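Local atomic coordinates of RNA-binding protein RMD9, mitochondrial (Saccharomyces cerevisiae S288C, PDB entry 7A9X), a protein that binds a dodecameric sequence element in the 3'-UTRs of mitochondrial mRNAs and takes part in the processing or stability of these transcripts. Residues Lys349-Gly352 against Gly358-Ser361; Ser362-Phe367 against Lys398-Phe403; Lys546-Tyr551 against Arg563-Cys568. All coordinates share one frame; numbering follows the deposited sequence.

Interaction 1. Residues Lys349-Gly352 against Gly358-Ser361; sequences KFYG and GILS. With nucleotides of chain B.
At the junction of two inferred pentatricopeptide repeats, where the end of helix 337-351 (assigned to PPR5) meets the start of helix 357-374 (assigned to PPR6), Tyr-351 packs against Ile-359 and Leu-360 beside the bound RNA. The methyl CG2 of Ile-359 makes a CH-pi contact over one face of the tyrosine ring, 4.3 Å from the ring centroid and 15° off the normal. Leu-360 takes an oblique position, its CD2 lying 3.8 Å from Tyr-351 CD2, while its other methyl, CD1, reaches the carbonyl oxygen of Gly-352, the residue of positive phi just after the helix.

The RNA shares the apolar patch: Ile-359 CD1 comes within 3.5 Å of N3 of A7 of chain B, and Tyr-351 CE1 stands 3.9 Å from C2 of the same base. The next residue, Ser-361, bonds to A9 of chain B; its OG, anti to the backbone N (chi1 175°), donates to N3 at 2.9 Å and accepts from the ribose O2' at 3.1 Å, so the hydroxyl grips base and sugar together.

The tyrosine hydroxyl is hydrogen-bonded to Leu-318 O. Helix 320-334 covers Tyr-351 and Ile-359 through Val-320, while Tyr-393 of helix 379-396 packs on Leu-360.

Interaction 2. Residues Ser362-Phe367 against Lys398-Phe403; sequences SLNNTF and KIDEPF. With nucleotides of chain B.
Asn-364 and Phe-403 join helix 357-374 to the start of helix 401-410, carrying the contact from the repeat assigned to PPR6 to the one assigned to PPR7. In the second segment, Asp-400 stands at the N-cap: its OD2 accepts a weak capping bond from Phe-403 N at 3.5 Å with an N-H...O angle of 134°. The other carboxylate oxygen, OD1, is engaged by Lys-397 in a salt bridge and by the Tyr-393 hydroxyl. Toward Asn-364 the carboxylate makes only a loose approach, OD2 lying 4.3 Å from ND2.

Glu-401 follows, and at Pro-402 the chain meets RNA, with CA 3.5 Å from O2 of U10 of chain B. Phe-403 then closes the protein contact: Asn-364 ND2 lies at the edge of its ring, near the ring plane and 3.6 Å from CD1, with amide and ring planes 77° apart. This edge approach is van der Waals packing; the buried amide is satisfied by Trp-344 NE1 at OD1 and by Tyr-393 OH at ND2.

On the first segment, chi1 of -175° swings the Ser-362 hydroxyl to the RNA, where OG donates to OP1 of C8 of chain B at 2.7 Å, while Asn-365 CG rests 3.6 Å from C5' of U10.

Helix 379-396 touches both sides, Ile-389 meeting Phe-367 and Phe-403 and Tyr-393 stacking on Phe-403, and Trp-344 of helix 337-351 stacks on Phe-367.

Interaction 3. Residues Lys546-Tyr551 against Arg563-Cys568; sequences KILKRY and RYTTGC. With nucleotides of chain B.
Leu-548 of helix 540-551 packs against the turn at Tyr-564 and Thr-565, which links two short helices in the C-terminal, all-helical part of this RNA-binding protein, beyond the eight assigned repeats. One methyl does the touching: CD1, carried toward the turn with CG anti to the carbonyl carbon (chi1 -78°), lies 3.3 Å from Tyr-564 O. The same methyl stands 3.8 Å from Thr-565 OG1. The polar atoms it meets have partners of their own, Tyr-544 OH for the carbonyl and Val-561 O for the threonine hydroxyl.

From the end of helix 559-563, just before this turn, Arg-563 reaches the RNA. Its chain is extended from CG to NE, placing the guanidinium face over U14 of chain B, with C5 of the base 3.4 Å from the guanidinium plane and over its centre, the two planes tilted by about 30°. At the rim, NH1 and NH2 both donate to OP2 of U14, the NH1 bond being the straighter (155°), and NH1 adds a weak bond to OP1 of U13. A leucine in place of Arg-563 would probably leave both phosphates without their positive mate and the U14 base without the group over its C5.

Tyr-564 turns its ring away from Leu-548 toward Ser-482, to which its OH is hydrogen-bonded; NE of Arg-563 donates weakly to that same oxygen. Arg-563 O also accepts a weak, bent bond from U14 N3 at 2.7 Å.

How the interactions relate
All three contacts are buried, yet each lies beside bound RNA. Interactions 1 and 2 share helix 357-374 and touch: Tyr-351 CE2 meets Leu-363 CD2 at 4.0 Å, and Ser-361 OG meets Pro-402 CB at 3.5 Å. Together they run through the inferred repeats PPR5, PPR6 and PPR7 along consecutive nucleotides, their centres about 15 Å from that of the chain. Interaction 3 stands apart, centred about 31 Å out, its nearest atoms about 19 Å from interaction 2. The chemistry differs accordingly: interaction 1 is apolar and aromatic, interaction 2 sets a buried amide at a ring edge, and interaction 3 pairs one leucine methyl with a turn beside an arginine that binds phosphates.

Interaction 1. Residues Lys349-Gly352 against Gly358-Ser361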
# COMPACT_ATOMS: atom_id res chain seq x y z
N LYS A 349 -0.89 4.99 20.45
CA LYS A 349 -1.35 4.33 21.67
C LYS A 349 -2.47 3.33 21.38
O LYS A 349 -2.54 2.28 22.03
CB LYS A 349 -1.83 5.37 22.69
CG LYS A 349 -0.70 6.06 23.43
CD LYS A 349 -1.22 6.98 24.52
CE LYS A 349 -0.08 7.55 25.34
NZ LYS A 349 -0.57 8.47 26.41
N PHE A 350 -3.34 3.64 20.41
CA PHE A 350 -4.40 2.70 20.05
C PHE A 350 -3.81 1.42 19.46
O PHE A 350 -4.23 0.32 19.82
CB PHE A 350 -5.36 3.35 19.06
CG PHE A 350 -6.55 2.50 18.72
CD1 PHE A 350 -7.71 2.58 19.47
CD2 PHE A 350 -6.51 1.62 17.64
CE1 PHE A 350 -8.82 1.80 19.16
CE2 PHE A 350 -7.61 0.83 17.33
CZ PHE A 350 -8.76 0.92 18.09
N TYR A 351 -2.85 1.55 18.55
CA TYR A 351 -2.27 0.37 17.92
C TYR A 351 -1.47 -0.46 18.93
O TYR A 351 -1.73 -1.65 19.10
CB TYR A 351 -1.38 0.79 16.74
CG TYR A 351 -2.14 1.35 15.56
CD1 TYR A 351 -3.36 0.81 15.17
CD2 TYR A 351 -1.63 2.42 14.84
CE1 TYR A 351 -4.05 1.32 14.09
CE2 TYR A 351 -2.32 2.94 13.75
CZ TYR A 351 -3.52 2.39 13.39
OH TYR A 351 -4.21 2.90 12.31
N GLY A 352 -0.51 0.16 19.60
CA GLY A 352 0.31 -0.57 20.55
C GLY A 352 1.05 -1.70 19.87
O GLY A 352 1.74 -1.51 18.86
N GLY A 358 4.02 -3.45 9.77
CA GLY A 358 3.79 -2.74 8.53
C GLY A 358 2.73 -1.66 8.64
O GLY A 358 2.74 -0.71 7.85
N ILE A 359 1.82 -1.79 9.60
CA ILE A 359 0.78 -0.78 9.80
C ILE A 359 1.37 0.47 10.44
O ILE A 359 1.13 1.60 9.98
CB ILE A 359 -0.37 -1.36 10.64
CG1 ILE A 359 -1.09 -2.46 9.85
CG2 ILE A 359 -1.33 -0.26 11.08
CD1 ILE A 359 -2.18 -3.16 10.62
N LEU A 360 2.14 0.30 11.52
CA LEU A 360 2.79 1.44 12.16
C LEU A 360 3.82 2.07 11.24
O LEU A 360 4.06 3.29 11.30
CB LEU A 360 3.44 1.00 13.47
CG LEU A 360 2.49 0.93 14.67
CD1 LEU A 360 3.11 0.13 15.79
CD2 LEU A 360 2.14 2.33 15.14
N SER A 361 4.45 1.27 10.37
CA SER A 361 5.37 1.82 9.38
C SER A 361 4.67 2.79 8.45
O SER A 361 5.20 3.87 8.14
CB SER A 361 6.01 0.68 8.59
OG SER A 361 6.83 1.17 7.54
P A B 9 2.81 0.17 0.23
OP1 A B 9 3.77 0.28 -0.89
OP2 A B 9 2.95 -0.94 1.20
O5' A B 9 2.83 1.54 1.06
C5' A B 9 2.37 1.61 2.40
C4' A B 9 3.46 1.90 3.40
O4' A B 9 3.37 0.95 4.49
C3' A B 9 4.90 1.78 2.90
O3' A B 9 5.34 2.98 2.28
C2' A B 9 5.68 1.43 4.16
O2' A B 9 5.96 2.60 4.92
C1' A B 9 4.66 0.59 4.94
N9 A B 9 4.83 -0.86 4.73
C8 A B 9 4.09 -1.67 3.91
N7 A B 9 4.44 -2.93 3.93
C5 A B 9 5.48 -2.96 4.84
C6 A B 9 6.29 -4.02 5.32
N6 A B 9 6.16 -5.28 4.92
N1 A B 9 7.25 -3.72 6.22
C2 A B 9 7.37 -2.45 6.62
N3 A B 9 6.68 -1.37 6.25
C4 A B 9 5.74 -1.70 5.35
P A B 7 -6.73 -3.15 2.93
OP1 A B 7 -7.61 -2.28 2.11
OP2 A B 7 -5.94 -4.22 2.26
O5' A B 7 -5.71 -2.23 3.74
C5' A B 7 -5.87 -0.82 3.83
C4' A B 7 -4.84 -0.20 4.74
O4' A B 7 -5.25 -0.39 6.12
C3' A B 7 -3.44 -0.82 4.64
O3' A B 7 -2.47 0.17 4.97
C2' A B 7 -3.47 -1.87 5.74
O2' A B 7 -2.21 -2.28 6.20
C1' A B 7 -4.28 -1.16 6.82
N9 A B 7 -4.98 -2.05 7.74
C8 A B 7 -5.61 -3.23 7.43
N7 A B 7 -6.15 -3.83 8.46
C5 A B 7 -5.86 -2.98 9.52
C6 A B 7 -6.15 -3.04 10.90
N6 A B 7 -6.84 -4.03 11.47
N1 A B 7 -5.71 -2.03 11.68
C2 A B 7 -5.02 -1.03 11.11
N3 A B 7 -4.68 -0.86 9.84
C4 A B 7 -5.13 -1.88 9.09

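Interaction 2. Residues Ser362-Phe367 against Lys398-Phe403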
# COMPACT_ATOMS: atom_id res chain seq x y z
N SER A 362 3.47 2.43 7.98
CA SER A 362 2.72 3.33 7.11
C SER A 362 2.30 4.59 7.86
O SER A 362 2.32 5.69 7.28
CB SER A 362 1.49 2.61 6.55
OG SER A 362 0.80 3.42 5.62
N LEU A 363 1.91 4.46 9.13
CA LEU A 363 1.55 5.63 9.93
C LEU A 363 2.75 6.54 10.14
O LEU A 363 2.66 7.76 9.94
CB LEU A 363 0.96 5.19 11.27
CG LEU A 363 0.62 6.33 12.24
CD1 LEU A 363 -0.61 7.09 11.76
CD2 LEU A 363 0.41 5.82 13.66
N ASN A 364 3.88 5.96 10.54
CA ASN A 364 5.08 6.76 10.79
C ASN A 364 5.59 7.41 9.51
O ASN A 364 6.19 8.49 9.56
CB ASN A 364 6.16 5.90 11.43
CG ASN A 364 5.77 5.43 12.82
OD1 ASN A 364 5.09 6.14 13.56
ND2 ASN A 364 6.21 4.23 13.19
N ASN A 365 5.35 6.78 8.36
CA ASN A 365 5.72 7.40 7.08
C ASN A 365 4.99 8.72 6.89
O ASN A 365 5.61 9.75 6.57
CB ASN A 365 5.42 6.44 5.93
CG ASN A 365 5.82 7.01 4.58
OD1 ASN A 365 6.82 7.72 4.46
ND2 ASN A 365 5.03 6.70 3.56
N THR A 366 3.67 8.72 7.09
CA THR A 366 2.90 9.95 6.96
C THR A 366 3.33 10.98 8.00
O THR A 366 3.46 12.17 7.68
CB THR A 366 1.41 9.63 7.11
OG1 THR A 366 1.03 8.66 6.14
CG2 THR A 366 0.57 10.89 6.91
N PHE A 367 3.58 10.54 9.23
CA PHE A 367 3.87 11.47 10.32
C PHE A 367 5.23 12.14 10.13
O PHE A 367 5.35 13.36 10.26
CB PHE A 367 3.81 10.73 11.66
CG PHE A 367 4.30 11.54 12.82
CD1 PHE A 367 3.60 12.66 13.25
CD2 PHE A 367 5.46 11.19 13.49
CE1 PHE A 367 4.04 13.41 14.32
CE2 PHE A 367 5.91 11.93 14.57
CZ PHE A 367 5.20 13.05 14.98
N LYS A 398 8.01 -1.43 22.23
CA LYS A 398 9.38 -1.56 21.77
C LYS A 398 9.49 -0.98 20.37
O LYS A 398 8.62 -1.18 19.52
CB LYS A 398 9.83 -3.02 21.77
CG LYS A 398 10.09 -3.59 23.16
CD LYS A 398 10.60 -5.03 23.08
CE LYS A 398 10.89 -5.59 24.46
NZ LYS A 398 11.45 -6.97 24.40
N ILE A 399 10.57 -0.24 20.12
CA ILE A 399 10.72 0.46 18.85
C ILE A 399 10.99 -0.55 17.74
O ILE A 399 11.82 -1.46 17.89
CB ILE A 399 11.83 1.52 18.93
CG1 ILE A 399 11.49 2.55 20.01
CG2 ILE A 399 12.01 2.20 17.59
CD1 ILE A 399 12.49 3.68 20.10
N ASP A 400 10.26 -0.41 16.64
CA ASP A 400 10.49 -1.20 15.44
C ASP A 400 11.46 -0.47 14.52
O ASP A 400 11.66 0.75 14.62
CB ASP A 400 9.17 -1.46 14.72
CG ASP A 400 8.29 -0.23 14.68
OD1 ASP A 400 7.81 0.20 15.75
OD2 ASP A 400 8.08 0.33 13.58
N GLU A 401 12.07 -1.22 13.62
CA GLU A 401 13.06 -0.64 12.73
C GLU A 401 12.48 0.39 11.76
O GLU A 401 13.12 1.42 11.53
CB GLU A 401 13.80 -1.73 11.94
CG GLU A 401 15.17 -1.28 11.47
CD GLU A 401 15.66 -2.06 10.27
OE1 GLU A 401 14.84 -2.32 9.36
OE2 GLU A 401 16.86 -2.40 10.25
N PRO A 402 11.31 0.16 11.16
CA PRO A 402 10.77 1.18 10.25
C PRO A 402 10.57 2.54 10.90
O PRO A 402 10.65 3.56 10.21
CB PRO A 402 9.44 0.57 9.79
CG PRO A 402 9.67 -0.89 9.86
CD PRO A 402 10.50 -1.08 11.09
N PHE A 403 10.31 2.58 12.21
CA PHE A 403 10.19 3.85 12.92
C PHE A 403 11.42 4.72 12.71
O PHE A 403 11.32 5.89 12.34
CB PHE A 403 9.94 3.60 14.41
CG PHE A 403 9.93 4.86 15.24
CD1 PHE A 403 8.80 5.66 15.28
CD2 PHE A 403 11.04 5.23 15.99
CE1 PHE A 403 8.78 6.82 16.05
CE2 PHE A 403 11.02 6.38 16.76
CZ PHE A 403 9.89 7.17 16.79
P A B 9 2.81 0.17 0.23
OP1 A B 9 3.77 0.28 -0.89
OP2 A B 9 2.95 -0.94 1.20
O5' A B 9 2.83 1.54 1.06
C5' A B 9 2.37 1.61 2.40
C4' A B 9 3.46 1.90 3.40
O4' A B 9 3.37 0.95 4.49
C3' A B 9 4.90 1.78 2.90
O3' A B 9 5.34 2.98 2.28
C2' A B 9 5.68 1.43 4.16
O2' A B 9 5.96 2.60 4.92
C1' A B 9 4.66 0.59 4.94
N9 A B 9 4.83 -0.86 4.73
C8 A B 9 4.09 -1.67 3.91
N7 A B 9 4.44 -2.93 3.93
C5 A B 9 5.48 -2.96 4.84
C6 A B 9 6.29 -4.02 5.32
N6 A B 9 6.16 -5.28 4.92
N1 A B 9 7.25 -3.72 6.22
C2 A B 9 7.37 -2.45 6.62
N3 A B 9 6.68 -1.37 6.25
C4 A B 9 5.74 -1.70 5.35
P U B 10 6.73 3.03 1.47
OP1 U B 10 6.71 4.26 0.64
OP2 U B 10 6.96 1.72 0.82
O5' U B 10 7.84 3.24 2.60
C5' U B 10 8.03 4.49 3.23
C4' U B 10 9.24 4.47 4.14
O4' U B 10 9.07 3.41 5.11
C3' U B 10 10.56 4.16 3.45
O3' U B 10 11.17 5.32 2.92
C2' U B 10 11.38 3.49 4.55
O2' U B 10 12.03 4.47 5.36
C1' U B 10 10.31 2.79 5.38
N1 U B 10 10.19 1.35 5.08
C2 U B 10 10.84 0.46 5.91
O2 U B 10 11.50 0.82 6.87
N3 U B 10 10.69 -0.86 5.59
C4 U B 10 9.96 -1.38 4.53
O4 U B 10 9.91 -2.60 4.37
C5 U B 10 9.31 -0.39 3.71
C6 U B 10 9.44 0.90 4.01
P C B 8 -1.78 1.06 3.82
OP1 C B 8 -0.42 1.43 4.30
OP2 C B 8 -2.73 2.12 3.41
O5' C B 8 -1.65 0.06 2.59
C5' C B 8 -0.61 -0.90 2.52
C4' C B 8 -0.14 -1.08 1.10
O4' C B 8 -1.17 -1.77 0.33
C3' C B 8 0.16 0.22 0.35
O3' C B 8 1.34 0.08 -0.43
C2' C B 8 -1.05 0.40 -0.55
O2' C B 8 -0.80 1.13 -1.73
C1' C B 8 -1.44 -1.05 -0.85
N1 C B 8 -2.85 -1.20 -1.20
C2 C B 8 -3.21 -1.78 -2.43
O2 C B 8 -2.32 -2.19 -3.19
N3 C B 8 -4.52 -1.89 -2.75
C4 C B 8 -5.45 -1.44 -1.91
N4 C B 8 -6.73 -1.58 -2.27
C5 C B 8 -5.12 -0.84 -0.67
C6 C B 8 -3.82 -0.73 -0.36

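Interaction 3. Residues Lys546-Tyr551 against Arg563-Cys568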
# COMPACT_ATOMS: atom_id res chain seq x y z
N LYS A 546 34.26 1.76 -9.22
CA LYS A 546 35.14 0.68 -8.78
C LYS A 546 34.34 -0.42 -8.09
O LYS A 546 34.59 -1.61 -8.32
CB LYS A 546 36.22 1.22 -7.85
CG LYS A 546 37.09 0.15 -7.22
CD LYS A 546 38.08 0.76 -6.25
CE LYS A 546 39.01 1.73 -6.95
NZ LYS A 546 40.02 2.28 -6.01
N ILE A 547 33.37 -0.05 -7.26
CA ILE A 547 32.57 -1.04 -6.55
C ILE A 547 31.64 -1.76 -7.52
O ILE A 547 31.41 -2.97 -7.40
CB ILE A 547 31.79 -0.38 -5.41
CG1 ILE A 547 32.75 0.31 -4.44
CG2 ILE A 547 30.96 -1.41 -4.67
CD1 ILE A 547 32.07 1.09 -3.35
N LEU A 548 31.10 -1.04 -8.50
CA LEU A 548 30.24 -1.67 -9.51
C LEU A 548 30.99 -2.77 -10.24
O LEU A 548 30.49 -3.90 -10.36
CB LEU A 548 29.73 -0.62 -10.50
CG LEU A 548 28.59 0.29 -10.08
CD1 LEU A 548 28.16 1.14 -11.27
CD2 LEU A 548 27.42 -0.52 -9.55
N LYS A 549 32.19 -2.47 -10.74
CA LYS A 549 32.96 -3.47 -11.46
C LYS A 549 33.46 -4.57 -10.54
O LYS A 549 33.58 -5.72 -10.96
CB LYS A 549 34.13 -2.80 -12.18
CG LYS A 549 34.68 -3.59 -13.36
CD LYS A 549 35.61 -2.73 -14.20
CE LYS A 549 36.09 -3.48 -15.43
NZ LYS A 549 36.89 -4.68 -15.08
N ARG A 550 33.75 -4.24 -9.27
CA ARG A 550 34.25 -5.25 -8.34
C ARG A 550 33.15 -6.21 -7.92
O ARG A 550 33.40 -7.41 -7.76
CB ARG A 550 34.86 -4.57 -7.12
CG ARG A 550 35.38 -5.54 -6.06
CD ARG A 550 36.44 -6.48 -6.63
NE ARG A 550 37.02 -7.34 -5.60
CZ ARG A 550 38.15 -7.07 -4.95
NH1 ARG A 550 38.60 -7.91 -4.03
NH2 ARG A 550 38.82 -5.96 -5.21
N TYR A 551 31.92 -5.72 -7.75
CA TYR A 551 30.82 -6.53 -7.25
C TYR A 551 29.83 -6.94 -8.34
O TYR A 551 28.75 -7.45 -8.02
CB TYR A 551 30.08 -5.78 -6.13
CG TYR A 551 30.82 -5.77 -4.81
CD1 TYR A 551 31.87 -4.89 -4.59
CD2 TYR A 551 30.47 -6.65 -3.80
CE1 TYR A 551 32.55 -4.89 -3.38
CE2 TYR A 551 31.15 -6.66 -2.59
CZ TYR A 551 32.19 -5.78 -2.39
OH TYR A 551 32.86 -5.78 -1.19
N ARG A 563 22.24 -0.34 -16.30
CA ARG A 563 21.29 0.50 -15.57
C ARG A 563 22.00 1.53 -14.71
O ARG A 563 21.61 2.71 -14.67
CB ARG A 563 20.38 -0.39 -14.72
CG ARG A 563 19.54 0.35 -13.69
CD ARG A 563 18.78 -0.63 -12.81
NE ARG A 563 18.07 0.05 -11.73
CZ ARG A 563 16.77 0.34 -11.74
NH1 ARG A 563 16.22 0.96 -10.71
NH2 ARG A 563 16.03 0.00 -12.79
N TYR A 564 23.05 1.12 -14.01
CA TYR A 564 23.76 1.98 -13.08
C TYR A 564 25.03 2.57 -13.68
O TYR A 564 25.95 2.95 -12.94
CB TYR A 564 24.07 1.22 -11.79
CG TYR A 564 22.84 0.97 -10.95
CD1 TYR A 564 22.31 1.97 -10.14
CD2 TYR A 564 22.19 -0.26 -10.98
CE1 TYR A 564 21.18 1.74 -9.38
CE2 TYR A 564 21.06 -0.49 -10.22
CZ TYR A 564 20.56 0.51 -9.42
OH TYR A 564 19.44 0.29 -8.66
N THR A 565 25.10 2.67 -15.00
CA THR A 565 26.25 3.27 -15.67
C THR A 565 25.77 4.10 -16.86
O THR A 565 25.66 5.33 -16.76
CB THR A 565 27.23 2.18 -16.12
OG1 THR A 565 27.70 1.46 -14.98
CG2 THR A 565 28.43 2.78 -16.85
N THR A 566 25.48 3.44 -17.98
CA THR A 566 25.01 4.17 -19.15
C THR A 566 23.61 4.74 -18.93
O THR A 566 23.35 5.90 -19.26
CB THR A 566 25.04 3.26 -20.38
OG1 THR A 566 26.35 2.70 -20.52
CG2 THR A 566 24.69 4.05 -21.64
N GLY A 567 22.71 3.94 -18.36
CA GLY A 567 21.37 4.43 -18.08
C GLY A 567 21.33 5.48 -16.99
O GLY A 567 20.53 6.42 -17.06
N CYS A 568 22.19 5.34 -15.97
CA CYS A 568 22.25 6.35 -14.92
C CYS A 568 22.81 7.66 -15.44
O CYS A 568 22.46 8.74 -14.93
CB CYS A 568 23.08 5.83 -13.75
SG CYS A 568 23.19 6.96 -12.33
P U B 14 12.68 2.16 -12.61
OP1 U B 14 11.42 1.43 -12.85
OP2 U B 14 13.60 1.70 -11.54
O5' U B 14 13.49 2.22 -13.98
C5' U B 14 12.89 2.72 -15.17
C4' U B 14 13.87 2.82 -16.31
O4' U B 14 15.00 3.64 -15.90
C3' U B 14 14.46 1.49 -16.79
O3' U B 14 14.66 1.54 -18.21
C2' U B 14 15.81 1.44 -16.08
O2' U B 14 16.78 0.64 -16.72
C1' U B 14 16.21 2.92 -16.07
N1 U B 14 17.11 3.27 -14.97
C2 U B 14 18.42 3.58 -15.28
O2 U B 14 18.85 3.57 -16.42
N3 U B 14 19.22 3.89 -14.20
C4 U B 14 18.84 3.93 -12.88
O4 U B 14 19.66 4.23 -12.02
C5 U B 14 17.46 3.60 -12.64
C6 U B 14 16.67 3.29 -13.67
P U B 13 15.69 3.85 -8.29
OP1 U B 13 16.93 3.19 -8.76
OP2 U B 13 15.77 5.06 -7.43
O5' U B 13 14.82 4.24 -9.57
C5' U B 13 13.46 4.65 -9.44
C4' U B 13 13.00 5.37 -10.68
O4' U B 13 13.70 6.63 -10.80
C3' U B 13 13.29 4.65 -12.00
O3' U B 13 12.29 3.70 -12.32
C2' U B 13 13.39 5.79 -13.00
O2' U B 13 12.09 6.21 -13.41
C1' U B 13 14.00 6.90 -12.15
N1 U B 13 15.48 6.99 -12.29
C2 U B 13 16.02 7.42 -13.49
O2 U B 13 15.35 7.72 -14.47
N3 U B 13 17.39 7.47 -13.51
C4 U B 13 18.26 7.16 -12.48
O4 U B 13 19.48 7.26 -12.65
C5 U B 13 17.62 6.74 -11.27
C6 U B 13 16.29 6.67 -11.22